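Local coordinates for secreted effector protein SopD (Salmonella typhimurium, PDB 5CPC), which alters host cell physiology as a secreted virulence effector, acting together with SopB in membrane fission and macropinosome formation during invasion and contributing to replication in macrophages, at residues A[108-113]-A[122-127]; A[127-132]-A[265-270]. One frame throughout, in Å; residues are numbered along the deposited sequence.

Contact 1. Residues A[108-113]-A[122-127]; sequences TQFLLM and SNIKDI
T108 meets I124 where an antiparallel beta hairpin, strands 109-114 and 117-123, runs straight into the short helix 124-127. The carbonyl O of T108 accepts the N-H of I124, the residue that opens the helix, at 3.1 Å; the donor sits above the carbonyl plane, 41° out of it, and I124 CG2 packs on the same oxygen at 3.4 Å. The hydroxyl of T108 turns back to S106. Q109 faces N123 in a non-hydrogen-bonded pair, their side chains side by side and pointing the same way, with Q109 NE2 2.7 Å from N123 OD1 and the two amide planes 39° apart. F110 and S122 form the adjoining hydrogen-bonded pair, tied in both directions: F110 N to S122 O and S122 N to F110 O, each 3.0 Å. On this face of the sheet the F110 ring, with CG anti to the carbonyl carbon (chi1 -64°), lies against the first turn of the helix. I124 CD1 comes to the ring edge, near its plane, 3.6 Å from F110 CE2. Helix 141-160 adds L148 and R144 to the surroundings of the ring, while the S122 hydroxyl bonds to D77 of helix 76-90. I127 crosses F110 at about a right angle, its CD1 reaching to 3.6 Å from F110 CD2.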
loop_
_atom_site.group_PDB
_atom_site.type_symbol
_atom_site.label_atom_id
_atom_site.label_comp_id
_atom_site.label_asym_id
_atom_site.label_seq_id
_atom_site.Cartn_x
_atom_site.Cartn_y
_atom_site.Cartn_z
ATOM N N THR A 108 16.817 -1.740 5.182
ATOM C CA THR A 108 16.251 -0.552 5.828
ATOM C C THR A 108 16.497 0.704 4.960
ATOM O O THR A 108 16.115 1.833 5.313
ATOM C CB THR A 108 16.814 -0.351 7.260
ATOM O OG1 THR A 108 18.173 0.071 7.184
ATOM C CG2 THR A 108 16.741 -1.667 8.070
ATOM N N GLN A 109 17.190 0.481 3.849
ATOM C CA GLN A 109 17.483 1.504 2.883
ATOM C C GLN A 109 17.151 0.948 1.524
ATOM O O GLN A 109 17.525 -0.179 1.198
ATOM C CB GLN A 109 18.945 1.911 2.918
ATOM C CG GLN A 109 19.347 2.608 4.214
ATOM C CD GLN A 109 20.034 3.892 3.957
ATOM O OE1 GLN A 109 21.246 3.929 3.726
ATOM N NE2 GLN A 109 19.284 4.961 3.978
ATOM N N PHE A 110 16.394 1.721 0.757
ATOM C CA PHE A 110 16.195 1.444 -0.665
ATOM C C PHE A 110 17.287 2.177 -1.370
ATOM O O PHE A 110 17.581 3.314 -1.023
ATOM C CB PHE A 110 14.804 1.860 -1.171
ATOM C CG PHE A 110 13.690 1.098 -0.534
ATOM C CD1 PHE A 110 13.346 -0.197 -0.979
ATOM C CD2 PHE A 110 12.994 1.639 0.538
ATOM C CE1 PHE A 110 12.296 -0.928 -0.371
ATOM C CE2 PHE A 110 11.925 0.940 1.151
ATOM C CZ PHE A 110 11.562 -0.344 0.710
ATOM N N LEU A 111 17.916 1.497 -2.327
ATOM C CA LEU A 111 19.021 2.034 -3.094
ATOM C C LEU A 111 18.587 2.195 -4.525
ATOM O O LEU A 111 18.245 1.234 -5.169
ATOM C CB LEU A 111 20.212 1.071 -3.042
ATOM C CG LEU A 111 20.751 0.612 -1.687
ATOM C CD1 LEU A 111 21.941 -0.350 -1.882
ATOM C CD2 LEU A 111 21.197 1.789 -0.845
ATOM N N LEU A 112 18.605 3.417 -5.028
ATOM C CA LEU A 112 18.212 3.680 -6.403
ATOM C C LEU A 112 19.470 3.453 -7.209
ATOM O O LEU A 112 20.459 4.140 -6.974
ATOM C CB LEU A 112 17.711 5.127 -6.561
ATOM C CG LEU A 112 16.296 5.488 -6.041
ATOM C CD1 LEU A 112 16.069 5.023 -4.602
ATOM C CD2 LEU A 112 16.002 7.040 -6.224
ATOM N N MET A 113 19.406 2.496 -8.143
ATOM C CA MET A 113 20.583 1.967 -8.886
ATOM C C MET A 113 20.418 2.152 -10.360
ATOM O O MET A 113 19.402 1.712 -10.937
ATOM C CB MET A 113 20.747 0.461 -8.660
ATOM C CG MET A 113 20.630 0.053 -7.243
ATOM S SD MET A 113 22.264 -0.077 -6.524
ATOM C CE MET A 113 22.802 -1.687 -7.117
ATOM N N SER A 122 17.000 5.988 0.282
ATOM C CA SER A 122 16.047 6.457 1.280
ATOM C C SER A 122 15.813 5.466 2.400
ATOM O O SER A 122 15.653 4.266 2.129
ATOM C CB SER A 122 14.756 6.861 0.587
ATOM O OG SER A 122 14.994 8.055 -0.165
ATOM N N ASN A 123 15.864 5.959 3.647
ATOM C CA ASN A 123 15.507 5.166 4.821
ATOM C C ASN A 123 14.025 4.884 4.655
ATOM O O ASN A 123 13.237 5.768 4.230
ATOM C CB ASN A 123 15.606 5.923 6.164
ATOM C CG ASN A 123 16.987 6.299 6.540
ATOM O OD1 ASN A 123 17.966 5.597 6.246
ATOM N ND2 ASN A 123 17.103 7.441 7.207
ATOM N N ILE A 124 13.643 3.672 5.017
ATOM C CA ILE A 124 12.237 3.254 4.967
ATOM C C ILE A 124 11.399 3.948 6.057
ATOM O O ILE A 124 10.217 4.207 5.882
ATOM C CB ILE A 124 12.119 1.697 5.070
ATOM C CG1 ILE A 124 10.644 1.273 5.081
ATOM C CG2 ILE A 124 12.907 1.180 6.298
ATOM C CD1 ILE A 124 10.330 0.025 4.291
ATOM N N LYS A 125 12.010 4.235 7.188
ATOM C CA LYS A 125 11.336 5.011 8.203
ATOM C C LYS A 125 11.057 6.458 7.780
ATOM O O LYS A 125 10.072 7.020 8.224
ATOM C CB LYS A 125 12.117 4.963 9.485
ATOM C CG LYS A 125 12.272 3.521 9.950
ATOM C CD LYS A 125 13.072 3.439 11.246
ATOM C CE LYS A 125 13.557 2.021 11.469
ATOM N NZ LYS A 125 14.108 1.962 12.825
ATOM N N ASP A 126 11.910 7.037 6.931
ATOM C CA ASP A 126 11.648 8.346 6.347
ATOM C C ASP A 126 10.571 8.282 5.271
ATOM O O ASP A 126 9.694 9.131 5.270
ATOM C CB ASP A 126 12.938 9.012 5.810
ATOM C CG ASP A 126 13.944 9.360 6.926
ATOM O OD1 ASP A 126 13.546 9.349 8.104
ATOM O OD2 ASP A 126 15.131 9.643 6.613
ATOM N N ILE A 127 10.597 7.265 4.403
ATOM C CA ILE A 127 9.528 7.033 3.418
ATOM C C ILE A 127 8.178 6.869 4.093
ATOM O O ILE A 127 7.184 7.383 3.611
ATOM C CB ILE A 127 9.749 5.747 2.586
ATOM C CG1 ILE A 127 10.609 6.016 1.382
ATOM C CG2 ILE A 127 8.390 5.186 2.066
ATOM C CD1 ILE A 127 11.258 4.791 0.807
#

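Contact 2. Residues A[127-132]-A[265-270]; sequences ILNISD and PTNSGF
S268 OG is set anti to its own carbonyl carbon, beside the backbone N (chi1 -52°), and CG of the preceding N267 takes the same position. From these two consecutive residues of helix 264-283, N267 ND2 and S268 OG meet the backbone of 129-131. N267 ND2 donates to the carbonyl O of N129 at 3.1 Å in a nearly straight bond, 173° at the hydrogen. The acceptor lies in the amide plane of N267, but the donor stands above the plane of the N129 carbonyl. Next along the chain, S131 N donates to S268 OG at 2.8 Å, and S131 CB closes on the same oxygen at 3.1 Å. The S268 hydroxyl has a second partner, being also hydrogen-bonded to K264 O, one turn back in its helix.

The backbone that meets the helix is the exit of helix 124-127, closed by a Schellman motif in which N129 takes positive phi; S131 follows as the centre of an inverse gamma turn, with D132 N bonded to I130 O. The N129 and N267 side chains cross obliquely, amide planes 82° apart, with the two ND2 atoms 3.2 Å from each other. Both are donors and do not bond to one another; instead both donate to S258 O, while N129 OD1 accepts from N74 ND2. Apolar contact between the two segments is slight. I130 CG2 comes to 4.2 Å from N267 CB, its side chain also touching Y252 and L271, and S131 CB lies 4.4 Å from P265 CA.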
loop_
_atom_site.group_PDB
_atom_site.type_symbol
_atom_site.label_atom_id
_atom_site.label_comp_id
_atom_site.label_asym_id
_atom_site.label_seq_id
_atom_site.Cartn_x
_atom_site.Cartn_y
_atom_site.Cartn_z
ATOM N N ILE A 127 10.597 7.265 4.403
ATOM C CA ILE A 127 9.528 7.033 3.418
ATOM C C ILE A 127 8.178 6.869 4.093
ATOM O O ILE A 127 7.184 7.383 3.611
ATOM C CB ILE A 127 9.749 5.747 2.586
ATOM C CG1 ILE A 127 10.609 6.016 1.382
ATOM C CG2 ILE A 127 8.390 5.186 2.066
ATOM C CD1 ILE A 127 11.258 4.791 0.807
ATOM N N LEU A 128 8.144 6.121 5.196
ATOM C CA LEU A 128 6.903 5.880 5.918
ATOM C C LEU A 128 6.461 7.034 6.831
ATOM O O LEU A 128 5.362 6.986 7.402
ATOM C CB LEU A 128 6.972 4.566 6.751
ATOM C CG LEU A 128 7.064 3.249 5.952
ATOM C CD1 LEU A 128 7.071 2.066 6.889
ATOM C CD2 LEU A 128 5.934 3.152 4.910
ATOM N N ASN A 129 7.332 8.026 7.023
ATOM C CA ASN A 129 7.081 9.114 7.984
ATOM C C ASN A 129 6.848 8.540 9.346
ATOM O O ASN A 129 5.916 8.929 10.058
ATOM C CB ASN A 129 5.896 10.009 7.579
ATOM C CG ASN A 129 5.885 11.349 8.334
ATOM O OD1 ASN A 129 6.930 11.957 8.573
ATOM N ND2 ASN A 129 4.706 11.790 8.730
ATOM N N ILE A 130 7.705 7.609 9.727
ATOM C CA ILE A 130 7.588 7.033 11.052
ATOM C C ILE A 130 8.698 7.413 12.036
ATOM O O ILE A 130 9.842 7.682 11.676
ATOM C CB ILE A 130 7.305 5.505 11.014
ATOM C CG1 ILE A 130 8.438 4.716 10.323
ATOM C CG2 ILE A 130 5.952 5.252 10.314
ATOM C CD1 ILE A 130 8.608 3.214 10.850
ATOM N N SER A 131 8.321 7.430 13.296
ATOM C CA SER A 131 9.194 7.873 14.340
ATOM C C SER A 131 10.262 6.808 14.640
ATOM O O SER A 131 10.176 6.084 15.629
ATOM C CB SER A 131 8.340 8.342 15.549
ATOM O OG SER A 131 8.859 7.972 16.799
ATOM N N ASP A 132 11.209 6.681 13.705
ATOM C CA ASP A 132 12.635 6.295 13.955
ATOM C C ASP A 132 12.997 5.101 14.888
ATOM O O ASP A 132 13.537 4.104 14.396
ATOM C CB ASP A 132 13.483 7.544 14.272
ATOM C CG ASP A 132 12.905 8.372 15.430
ATOM O OD1 ASP A 132 12.849 9.641 15.305
ATOM O OD2 ASP A 132 12.508 7.732 16.455
ATOM N N PRO A 265 4.482 10.490 15.482
ATOM C CA PRO A 265 4.234 9.503 16.563
ATOM C C PRO A 265 2.882 8.785 16.476
ATOM O O PRO A 265 2.664 7.771 17.159
ATOM C CB PRO A 265 4.240 10.376 17.815
ATOM C CG PRO A 265 3.648 11.708 17.314
ATOM C CD PRO A 265 4.311 11.881 15.972
ATOM N N THR A 266 1.998 9.348 15.655
ATOM C CA THR A 266 0.642 8.874 15.471
ATOM C C THR A 266 0.631 7.791 14.401
ATOM O O THR A 266 0.006 6.707 14.576
ATOM C CB THR A 266 -0.290 10.078 15.161
ATOM O OG1 THR A 266 -0.951 10.470 16.382
ATOM C CG2 THR A 266 -1.336 9.764 14.064
ATOM N N ASN A 267 1.331 8.091 13.302
ATOM C CA ASN A 267 1.750 7.115 12.318
ATOM C C ASN A 267 2.377 5.863 13.009
ATOM O O ASN A 267 1.904 4.719 12.842
ATOM C CB ASN A 267 2.742 7.788 11.360
ATOM C CG ASN A 267 2.065 8.665 10.252
ATOM O OD1 ASN A 267 0.841 8.744 10.121
ATOM N ND2 ASN A 267 2.901 9.295 9.434
ATOM N N SER A 268 3.409 6.093 13.816
ATOM C CA SER A 268 4.074 5.040 14.609
ATOM C C SER A 268 3.170 4.150 15.485
ATOM O O SER A 268 3.347 2.927 15.507
ATOM C CB SER A 268 5.181 5.662 15.451
ATOM O OG SER A 268 6.026 6.444 14.620
ATOM N N GLY A 269 2.194 4.773 16.161
ATOM C CA GLY A 269 1.153 4.081 16.897
ATOM C C GLY A 269 0.343 3.128 16.012
ATOM O O GLY A 269 0.118 1.981 16.385
ATOM N N PHE A 270 -0.083 3.601 14.841
ATOM C CA PHE A 270 -0.822 2.803 13.914
ATOM C C PHE A 270 0.058 1.607 13.468
ATOM O O PHE A 270 -0.440 0.508 13.254
ATOM C CB PHE A 270 -1.196 3.643 12.690
ATOM C CG PHE A 270 -2.467 4.439 12.846
ATOM C CD1 PHE A 270 -2.503 5.808 12.487
ATOM C CD2 PHE A 270 -3.645 3.831 13.335
ATOM C CE1 PHE A 270 -3.704 6.578 12.617
ATOM C CE2 PHE A 270 -4.857 4.576 13.471
ATOM C CZ PHE A 270 -4.878 5.963 13.102
#

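Contacts 1 and 2 follow one another along the chain, their centres about 15 Å apart. Their ranges overlap at I127, which of the two packs only in contact 1. Contact 1 joins the short helix 124-127 to the hairpin that leads into it, whereas contact 2 begins where that helix ends and joins the loop to helix 264-283, distant in sequence. Both are partly buried. Contact 1 combines strand pairing with an apolar cluster against helix 141-160; contact 2 is smaller, 223 against 374 Å², and depends on side-chain-to-backbone bonds with little apolar packing. K125 bridges the two, its NZ 2.7 Å from D132 O and its carbonyl O 2.9 Å from I130 N, both probable hydrogen bonds.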